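Local coordinates for protein LYND (Lyngbya aestuarii, PDB 4V1T) that probably catalyses the ATP- and magnesium-dependent cyclodehydration of cysteine residues to thiazolines in cyanobactin precursor peptides, at residues 347-359 with 414-426. Numbering follows the deposited sequence.
Sequences TPEQTVQKYQHLI and SQSKASGLCEAVE. With MG (magnesium ion), chain M; ADP (adenosine-5'-diphosphate), chain L.
Tyr355 meets Leu421 through CB, 4.2 Å from Leu421 CD2, while Lys354 CG sits over one face of its ring, near the rim and 3.8 Å above the plane. The carboxylate of Glu349 lies beside Ser414, CD 3.9 Å from Ser414 CB; its chain bends at chi2 (108°) to bring the group there. A glycine here would probably leave Ser414 CB only Pro348 CG for cover from segment 347-359, and lose packing against Asp413 of the second subunit. Pro348 CB packs on Ala418 CB, 3.6 Å away, and Val352 CG2 rests 3.8 Å from Ala418 CA. Thr351 CG2 touches Cys422 SG at 3.5 Å; that sulfur is 3.2 Å from ADP N3, and Thr351 OG1 is hydrogen-bonded to Asn536 OD1. The packed faces also border the adenine, whose N7 accepts a weak bond from Gln415 NE2, while Glu423 OE2 ligates magnesium, as expected of the YcaO ATP site. The side chains of Leu358 and Val425 cross at about a right angle, meeting through CD1 and CG2. The axes of segments 348-355 and 414-426 approach to 8.7 Å, their N-to-C directions 40° apart; strand 369-371 contributes Leu369 against Ile359, Lys417 and Leu421, and strand 381-385 flanks Lys417 and Ala424.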
ATOM      1  N   THR B 347      10.443  -1.995  14.139  1.00 52.65           N
ATOM      2  CA  THR B 347       9.590  -2.924  13.411  1.00 50.99           C
ATOM      3  C   THR B 347       9.847  -2.802  11.915  1.00 41.75           C
ATOM      4  O   THR B 347      10.183  -1.723  11.430  1.00 47.70           O
ATOM      5  CB  THR B 347       8.098  -2.652  13.670  1.00 44.25           C
ATOM      6  OG1 THR B 347       7.741  -1.370  13.140  1.00 54.47           O
ATOM      7  CG2 THR B 347       7.801  -2.677  15.156  1.00 54.77           C
ATOM      8  N   PRO B 348       9.659  -3.902  11.174  1.00 47.94           N
ATOM      9  CA  PRO B 348       9.869  -3.835   9.724  1.00 52.48           C
ATOM     10  C   PRO B 348       8.874  -2.908   9.036  1.00 43.03           C
ATOM     11  O   PRO B 348       9.157  -2.390   7.953  1.00 39.74           O
ATOM     12  CB  PRO B 348       9.696  -5.292   9.267  1.00 54.20           C
ATOM     13  CG  PRO B 348       8.884  -5.932  10.329  1.00 60.45           C
ATOM     14  CD  PRO B 348       9.254  -5.248  11.613  1.00 55.58           C
ATOM     15  N   GLU B 349       7.726  -2.677   9.666  1.00 43.53           N
ATOM     16  CA  GLU B 349       6.731  -1.770   9.109  1.00 49.51           C
ATOM     17  C   GLU B 349       7.166  -0.312   9.243  1.00 45.81           C
ATOM     18  O   GLU B 349       6.896   0.507   8.369  1.00 45.34           O
ATOM     19  CB  GLU B 349       5.371  -1.989   9.781  1.00 62.13           C
ATOM     20  CG  GLU B 349       4.747  -3.342   9.461  1.00 70.15           C
ATOM     21  CD  GLU B 349       4.763  -4.312  10.629  1.00 66.02           C
ATOM     22  OE1 GLU B 349       5.824  -4.501  11.254  1.00 59.81           O
ATOM     23  OE2 GLU B 349       3.705  -4.901  10.915  1.00 93.66           O
ATOM     24  N   GLN B 350       7.830   0.014  10.345  1.00 47.86           N
ATOM     25  CA  GLN B 350       8.415   1.338  10.503  1.00 48.51           C
ATOM     26  C   GLN B 350       9.523   1.535   9.469  1.00 51.46           C
ATOM     27  O   GLN B 350       9.579   2.569   8.803  1.00 53.68           O
ATOM     28  CB  GLN B 350       8.980   1.519  11.916  1.00 47.85           C
ATOM     29  CG  GLN B 350       9.738   2.822  12.131  1.00 48.48           C
ATOM     30  CD  GLN B 350       8.865   4.055  12.019  1.00 61.92           C
ATOM     31  OE1 GLN B 350       8.179   4.263  11.025  1.00 69.12           O
ATOM     32  NE2 GLN B 350       8.890   4.887  13.050  1.00 83.42           N
ATOM     33  N   THR B 351      10.396   0.541   9.344  1.00 52.10           N
ATOM     34  CA  THR B 351      11.518   0.596   8.386  1.00 43.92           C
ATOM     35  C   THR B 351      10.989   0.851   6.981  1.00 44.09           C
ATOM     36  O   THR B 351      11.493   1.712   6.265  1.00 46.40           O
ATOM     37  CB  THR B 351      12.323  -0.710   8.397  1.00 39.31           C
ATOM     38  OG1 THR B 351      12.786  -0.975   9.727  1.00 52.13           O
ATOM     39  CG2 THR B 351      13.528  -0.639   7.432  1.00 40.45           C
ATOM     40  N   VAL B 352       9.953   0.110   6.601  1.00 47.94           N
ATOM     41  CA  VAL B 352       9.375   0.259   5.274  1.00 43.72           C
ATOM     42  C   VAL B 352       8.825   1.672   5.128  1.00 46.05           C
ATOM     43  O   VAL B 352       9.192   2.391   4.210  1.00 55.11           O
ATOM     44  CB  VAL B 352       8.278  -0.794   5.011  1.00 50.02           C
ATOM     45  CG1 VAL B 352       7.413  -0.405   3.817  1.00 43.46           C
ATOM     46  CG2 VAL B 352       8.914  -2.150   4.744  1.00 57.67           C
ATOM     47  N   GLN B 353       7.989   2.093   6.070  1.00 51.21           N
ATOM     48  CA  GLN B 353       7.365   3.417   5.983  1.00 46.58           C
ATOM     49  C   GLN B 353       8.381   4.546   5.813  1.00 41.34           C
ATOM     50  O   GLN B 353       8.192   5.443   4.995  1.00 50.95           O
ATOM     51  CB  GLN B 353       6.511   3.710   7.212  1.00 46.78           C
ATOM     52  CG  GLN B 353       5.886   5.098   7.153  1.00 60.41           C
ATOM     53  CD  GLN B 353       4.768   5.297   8.139  1.00 79.50           C
ATOM     54  OE1 GLN B 353       4.198   4.338   8.652  1.00 92.73           O
ATOM     55  NE2 GLN B 353       4.439   6.553   8.407  1.00 88.14           N
ATOM     56  N   LYS B 354       9.453   4.493   6.591  1.00 40.69           N
ATOM     57  CA  LYS B 354      10.454   5.552   6.587  1.00 48.40           C
ATOM     58  C   LYS B 354      11.172   5.642   5.239  1.00 45.94           C
ATOM     59  O   LYS B 354      11.662   6.708   4.865  1.00 46.57           O
ATOM     60  CB  LYS B 354      11.469   5.316   7.711  1.00 44.10           C
ATOM     61  CG  LYS B 354      12.468   6.454   7.912  1.00 51.81           C
ATOM     62  CD  LYS B 354      13.221   6.298   9.227  1.00 57.80           C
ATOM     63  CE  LYS B 354      14.362   7.295   9.344  1.00 66.99           C
ATOM     64  NZ  LYS B 354      15.285   6.942  10.459  1.00 79.71           N
ATOM     65  N   TYR B 355      11.230   4.528   4.513  1.00 43.27           N
ATOM     66  CA  TYR B 355      12.025   4.473   3.289  1.00 41.12           C
ATOM     67  C   TYR B 355      11.226   4.027   2.053  1.00 51.24           C
ATOM     68  O   TYR B 355      11.809   3.731   1.015  1.00 53.57           O
ATOM     69  CB  TYR B 355      13.236   3.556   3.508  1.00 40.01           C
ATOM     70  CG  TYR B 355      14.150   4.029   4.622  1.00 42.17           C
ATOM     71  CD1 TYR B 355      14.984   5.123   4.445  1.00 43.67           C
ATOM     72  CD2 TYR B 355      14.173   3.388   5.854  1.00 36.29           C
ATOM     73  CE1 TYR B 355      15.803   5.571   5.465  1.00 41.29           C
ATOM     74  CE2 TYR B 355      14.989   3.831   6.881  1.00 41.41           C
ATOM     75  CZ  TYR B 355      15.804   4.921   6.681  1.00 42.94           C
ATOM     76  OH  TYR B 355      16.630   5.366   7.695  1.00 52.34           O
ATOM     77  N   GLN B 356       9.900   4.010   2.165  1.00 44.39           N
ATOM     78  CA  GLN B 356       9.015   3.711   1.028  1.00 49.15           C
ATOM     79  C   GLN B 356       9.317   4.608  -0.155  1.00 38.92           C
ATOM     80  O   GLN B 356       9.297   4.158  -1.302  1.00 38.60           O
ATOM     81  CB  GLN B 356       7.544   3.940   1.385  1.00 58.48           C
ATOM     82  CG  GLN B 356       7.000   3.063   2.479  1.00 75.64           C
ATOM     83  CD  GLN B 356       5.512   3.267   2.734  1.00 73.42           C
ATOM     84  OE1 GLN B 356       4.822   2.349   3.173  1.00 98.42           O
ATOM     85  NE2 GLN B 356       5.017   4.471   2.482  1.00 67.61           N
ATOM     86  N   HIS B 357       9.578   5.881   0.140  1.00 42.66           N
ATOM     87  CA  HIS B 357       9.792   6.902  -0.888  1.00 42.96           C
ATOM     88  C   HIS B 357      10.974   6.591  -1.804  1.00 37.05           C
ATOM     89  O   HIS B 357      11.074   7.128  -2.910  1.00 40.28           O
ATOM     90  CB  HIS B 357       9.996   8.271  -0.234  1.00 41.61           C
ATOM     91  CG  HIS B 357      11.155   8.326   0.708  1.00 48.87           C
ATOM     92  ND1 HIS B 357      12.379   8.854   0.353  1.00 57.19           N
ATOM     93  CD2 HIS B 357      11.283   7.910   1.989  1.00 51.88           C
ATOM     94  CE1 HIS B 357      13.208   8.764   1.376  1.00 44.19           C
ATOM     95  NE2 HIS B 357      12.566   8.196   2.381  1.00 49.78           N
ATOM     96  N   LEU B 358      11.874   5.730  -1.339  1.00 44.81           N
ATOM     97  CA  LEU B 358      13.013   5.325  -2.148  1.00 44.86           C
ATOM     98  C   LEU B 358      12.590   4.373  -3.275  1.00 52.61           C
ATOM     99  O   LEU B 358      13.381   4.080  -4.174  1.00 38.36           O
ATOM    100  CB  LEU B 358      14.073   4.674  -1.269  1.00 44.06           C
ATOM    101  CG  LEU B 358      14.710   5.579  -0.220  1.00 47.20           C
ATOM    102  CD1 LEU B 358      15.731   4.779   0.581  1.00 35.74           C
ATOM    103  CD2 LEU B 358      15.367   6.793  -0.847  1.00 48.52           C
ATOM    104  N   ILE B 359      11.347   3.894  -3.226  1.00 46.66           N
ATOM    105  CA  ILE B 359      10.827   3.031  -4.295  1.00 52.82           C
ATOM    106  C   ILE B 359      10.289   3.885  -5.436  1.00 51.17           C
ATOM    107  O   ILE B 359       9.212   4.473  -5.333  1.00 61.72           O
ATOM    108  CB  ILE B 359       9.712   2.082  -3.795  1.00 52.94           C
ATOM    109  CG1 ILE B 359      10.187   1.248  -2.601  1.00 44.53           C
ATOM    110  CG2 ILE B 359       9.276   1.142  -4.915  1.00 48.75           C
ATOM    111  CD1 ILE B 359       9.075   0.635  -1.784  1.00 45.03           C
ATOM    112  N   SER B 414       5.696  -8.906   6.478  1.00 58.01           N
ATOM    113  CA  SER B 414       6.301  -7.610   6.764  1.00 60.35           C
ATOM    114  C   SER B 414       7.817  -7.706   6.786  1.00 56.52           C
ATOM    115  O   SER B 414       8.506  -6.815   6.316  1.00 55.89           O
ATOM    116  CB  SER B 414       5.786  -7.058   8.097  1.00 67.15           C
ATOM    117  OG  SER B 414       6.058  -7.958   9.155  1.00 75.29           O
ATOM    118  N   GLN B 415       8.333  -8.803   7.324  1.00 59.28           N
ATOM    119  CA  GLN B 415       9.781  -9.000   7.405  1.00 58.56           C
ATOM    120  C   GLN B 415      10.399  -9.172   6.013  1.00 53.18           C
ATOM    121  O   GLN B 415      11.466  -8.638   5.722  1.00 52.80           O
ATOM    122  CB  GLN B 415      10.108 -10.210   8.286  1.00 63.40           C
ATOM    123  CG  GLN B 415      11.606 -10.466   8.470  1.00 66.36           C
ATOM    124  CD  GLN B 415      12.336  -9.268   9.049  1.00 70.28           C
ATOM    125  OE1 GLN B 415      11.923  -8.703  10.060  1.00 83.30           O
ATOM    126  NE2 GLN B 415      13.424  -8.871   8.407  1.00 63.10           N
ATOM    127  N   SER B 416       9.720  -9.923   5.154  1.00 51.30           N
ATOM    128  CA  SER B 416      10.217 -10.160   3.810  1.00 54.96           C
ATOM    129  C   SER B 416      10.192  -8.887   3.005  1.00 43.66           C
ATOM    130  O   SER B 416      11.085  -8.633   2.195  1.00 42.39           O
ATOM    131  CB  SER B 416       9.390 -11.235   3.113  1.00 59.94           C
ATOM    132  OG  SER B 416       9.881 -11.471   1.807  1.00 52.11           O
ATOM    133  N   LYS B 417       9.159  -8.087   3.231  1.00 44.98           N
ATOM    134  CA  LYS B 417       9.026  -6.792   2.578  1.00 54.42           C
ATOM    135  C   LYS B 417      10.186  -5.872   2.952  1.00 48.63           C
ATOM    136  O   LYS B 417      10.853  -5.302   2.080  1.00 44.70           O
ATOM    137  CB  LYS B 417       7.699  -6.147   2.972  1.00 58.22           C
ATOM    138  CG  LYS B 417       7.266  -5.014   2.070  1.00 46.12           C
ATOM    139  CD  LYS B 417       5.949  -4.427   2.555  1.00 54.55           C
ATOM    140  CE  LYS B 417       5.315  -3.503   1.529  1.00 62.39           C
ATOM    141  NZ  LYS B 417       3.944  -3.092   1.957  1.00 69.78           N
ATOM    142  N   ALA B 418      10.437  -5.737   4.251  1.00 47.12           N
ATOM    143  CA  ALA B 418      11.555  -4.931   4.742  1.00 47.31           C
ATOM    144  C   ALA B 418      12.892  -5.488   4.265  1.00 51.31           C
ATOM    145  O   ALA B 418      13.813  -4.741   3.938  1.00 50.05           O
ATOM    146  CB  ALA B 418      11.530  -4.881   6.255  1.00 50.18           C
ATOM    147  N   SER B 419      12.993  -6.812   4.241  1.00 51.45           N
ATOM    148  CA  SER B 419      14.199  -7.476   3.809  1.00 41.48           C
ATOM    149  C   SER B 419      14.537  -7.114   2.360  1.00 39.52           C
ATOM    150  O   SER B 419      15.694  -6.823   2.033  1.00 39.65           O
ATOM    151  CB  SER B 419      14.046  -8.997   3.954  1.00 53.59           C
ATOM    152  OG  SER B 419      15.111  -9.681   3.333  1.00 68.90           O
ATOM    153  N   GLY B 420      13.528  -7.142   1.498  1.00 40.75           N
ATOM    154  CA  GLY B 420      13.722  -6.848   0.082  1.00 53.76           C
ATOM    155  C   GLY B 420      14.088  -5.395  -0.153  1.00 46.43           C
ATOM    156  O   GLY B 420      14.989  -5.080  -0.925  1.00 44.55           O
ATOM    157  N   LEU B 421      13.379  -4.500   0.517  1.00 44.44           N
ATOM    158  CA  LEU B 421      13.630  -3.071   0.382  1.00 41.99           C
ATOM    159  C   LEU B 421      15.047  -2.717   0.838  1.00 43.37           C
ATOM    160  O   LEU B 421      15.769  -1.996   0.157  1.00 39.10           O
ATOM    161  CB  LEU B 421      12.606  -2.267   1.190  1.00 47.50           C
ATOM    162  CG  LEU B 421      12.864  -0.760   1.312  1.00 47.77           C
ATOM    163  CD1 LEU B 421      12.858  -0.085  -0.044  1.00 57.57           C
ATOM    164  CD2 LEU B 421      11.824  -0.138   2.220  1.00 57.61           C
ATOM    165  N   CYS B 422      15.432  -3.236   1.994  1.00 39.90           N
ATOM    166  CA  CYS B 422      16.710  -2.890   2.596  1.00 44.11           C
ATOM    167  C   CYS B 422      17.893  -3.527   1.868  1.00 48.32           C
ATOM    168  O   CYS B 422      18.985  -2.960   1.869  1.00 38.66           O
ATOM    169  CB  CYS B 422      16.718  -3.277   4.078  1.00 39.81           C
ATOM    170  SG  CYS B 422      15.556  -2.300   5.081  1.00 45.01           S
ATOM    171  N   GLU B 423      17.690  -4.675   1.228  1.00 43.93           N
ATOM    172  CA  GLU B 423      18.762  -5.263   0.418  1.00 41.27           C
ATOM    173  C   GLU B 423      18.998  -4.415  -0.813  1.00 44.46           C
ATOM    174  O   GLU B 423      20.132  -4.212  -1.237  1.00 40.91           O
ATOM    175  CB  GLU B 423      18.440  -6.706  -0.009  1.00 49.58           C
ATOM    176  CG  GLU B 423      19.692  -7.568  -0.180  1.00 55.05           C
ATOM    177  CD  GLU B 423      19.437  -8.903  -0.860  1.00 59.32           C
ATOM    178  OE1 GLU B 423      19.011  -8.917  -2.039  1.00 57.04           O
ATOM    179  OE2 GLU B 423      19.682  -9.944  -0.214  1.00 51.98           O
ATOM    180  N   ALA B 424      17.917  -3.909  -1.393  1.00 38.34           N
ATOM    181  CA  ALA B 424      18.032  -3.087  -2.596  1.00 38.33           C
ATOM    182  C   ALA B 424      18.805  -1.790  -2.287  1.00 42.45           C
ATOM    183  O   ALA B 424      19.658  -1.360  -3.065  1.00 44.99           O
ATOM    184  CB  ALA B 424      16.658  -2.788  -3.163  1.00 45.52           C
ATOM    185  N   VAL B 425      18.517  -1.183  -1.138  1.00 46.79           N
ATOM    186  CA  VAL B 425      19.232   0.015  -0.708  1.00 45.05           C
ATOM    187  C   VAL B 425      20.663  -0.327  -0.286  1.00 41.73           C
ATOM    188  O   VAL B 425      21.580   0.469  -0.467  1.00 39.88           O
ATOM    189  CB  VAL B 425      18.506   0.714   0.455  1.00 46.65           C
ATOM    190  CG1 VAL B 425      19.305   1.906   0.955  1.00 53.52           C
ATOM    191  CG2 VAL B 425      17.121   1.157   0.020  1.00 50.16           C
ATOM    192  N   GLU B 426      20.842  -1.519   0.271  1.00 42.05           N
ATOM    193  CA  GLU B 426      22.155  -2.007   0.637  1.00 44.64           C
ATOM    194  C   GLU B 426      23.046  -2.099  -0.602  1.00 38.90           C
ATOM    195  O   GLU B 426      24.179  -1.635  -0.593  1.00 37.62           O
ATOM    196  CB  GLU B 426      22.040  -3.382   1.312  1.00 37.37           C
ATOM    197  CG  GLU B 426      23.381  -4.069   1.618  1.00 35.98           C
ATOM    198  CD  GLU B 426      23.304  -5.585   1.493  1.00 44.79           C
ATOM    199  OE1 GLU B 426      22.355  -6.187   2.032  1.00 49.07           O
ATOM    200  OE2 GLU B 426      24.193  -6.178   0.842  1.00 46.65           O
TER
HETATM  201 MG    MG M1776      19.622 -11.906   0.174  1.00 55.65          MG
HETATM  202  PB  ADP L 780      20.657 -11.732   3.212  1.00 58.72           P
HETATM  203  O1B ADP L 780      22.025 -11.133   3.416  1.00 59.74           O
HETATM  204  O2B ADP L 780      20.609 -13.219   3.407  1.00 60.08           O
HETATM  205  O3B ADP L 780      19.998 -11.249   1.955  1.00 56.13           O
HETATM  206  PA  ADP L 780      18.273 -10.676   4.499  1.00 49.41           P
HETATM  207  O1A ADP L 780      17.694 -11.046   5.841  1.00 47.12           O
HETATM  208  O2A ADP L 780      17.551 -11.121   3.240  1.00 46.02           O
HETATM  209  O3A ADP L 780      19.827 -11.127   4.465  1.00 66.08           O
HETATM  210  O5' ADP L 780      18.413  -9.085   4.458  1.00 46.03           O
HETATM  211  C5' ADP L 780      18.712  -8.406   3.255  1.00 49.02           C
HETATM  212  C4' ADP L 780      19.248  -7.030   3.614  1.00 56.01           C
HETATM  213  O4' ADP L 780      18.211  -6.224   4.171  1.00 56.65           O
HETATM  214  C3' ADP L 780      20.332  -7.108   4.673  1.00 60.76           C
HETATM  215  O3' ADP L 780      21.305  -6.112   4.385  1.00 48.55           O
HETATM  216  C2' ADP L 780      19.654  -6.774   5.980  1.00 56.10           C
HETATM  217  O2' ADP L 780      20.511  -6.062   6.877  1.00 51.45           O
HETATM  218  C1' ADP L 780      18.506  -5.892   5.530  1.00 53.72           C
HETATM  219  N9  ADP L 780      17.319  -6.080   6.396  1.00 65.55           N
HETATM  220  C8  ADP L 780      16.585  -7.206   6.527  1.00 62.77           C
HETATM  221  N7  ADP L 780      15.562  -7.010   7.394  1.00 59.19           N
HETATM  222  C5  ADP L 780      15.636  -5.741   7.823  1.00 65.24           C
HETATM  223  C6  ADP L 780      14.864  -4.890   8.749  1.00 60.03           C
HETATM  224  N6  ADP L 780      13.789  -5.408   9.385  1.00 61.21           N
HETATM  225  N1  ADP L 780      15.269  -3.615   8.931  1.00 56.86           N
HETATM  226  C2  ADP L 780      16.341  -3.111   8.293  1.00 63.78           C
HETATM  227  N3  ADP L 780      17.090  -3.834   7.433  1.00 60.29           N
HETATM  228  C4  ADP L 780      16.796  -5.129   7.165  1.00 66.21           C
HETATM  229  O   HOH W   1      19.079 -13.827   0.585  1.00 47.44           O
HETATM  230  O   HOH W   2      17.552 -11.156   0.785  1.00 36.86           O
HETATM  231  O   HOH W   3      18.847 -11.595  -1.685  1.00 43.28           O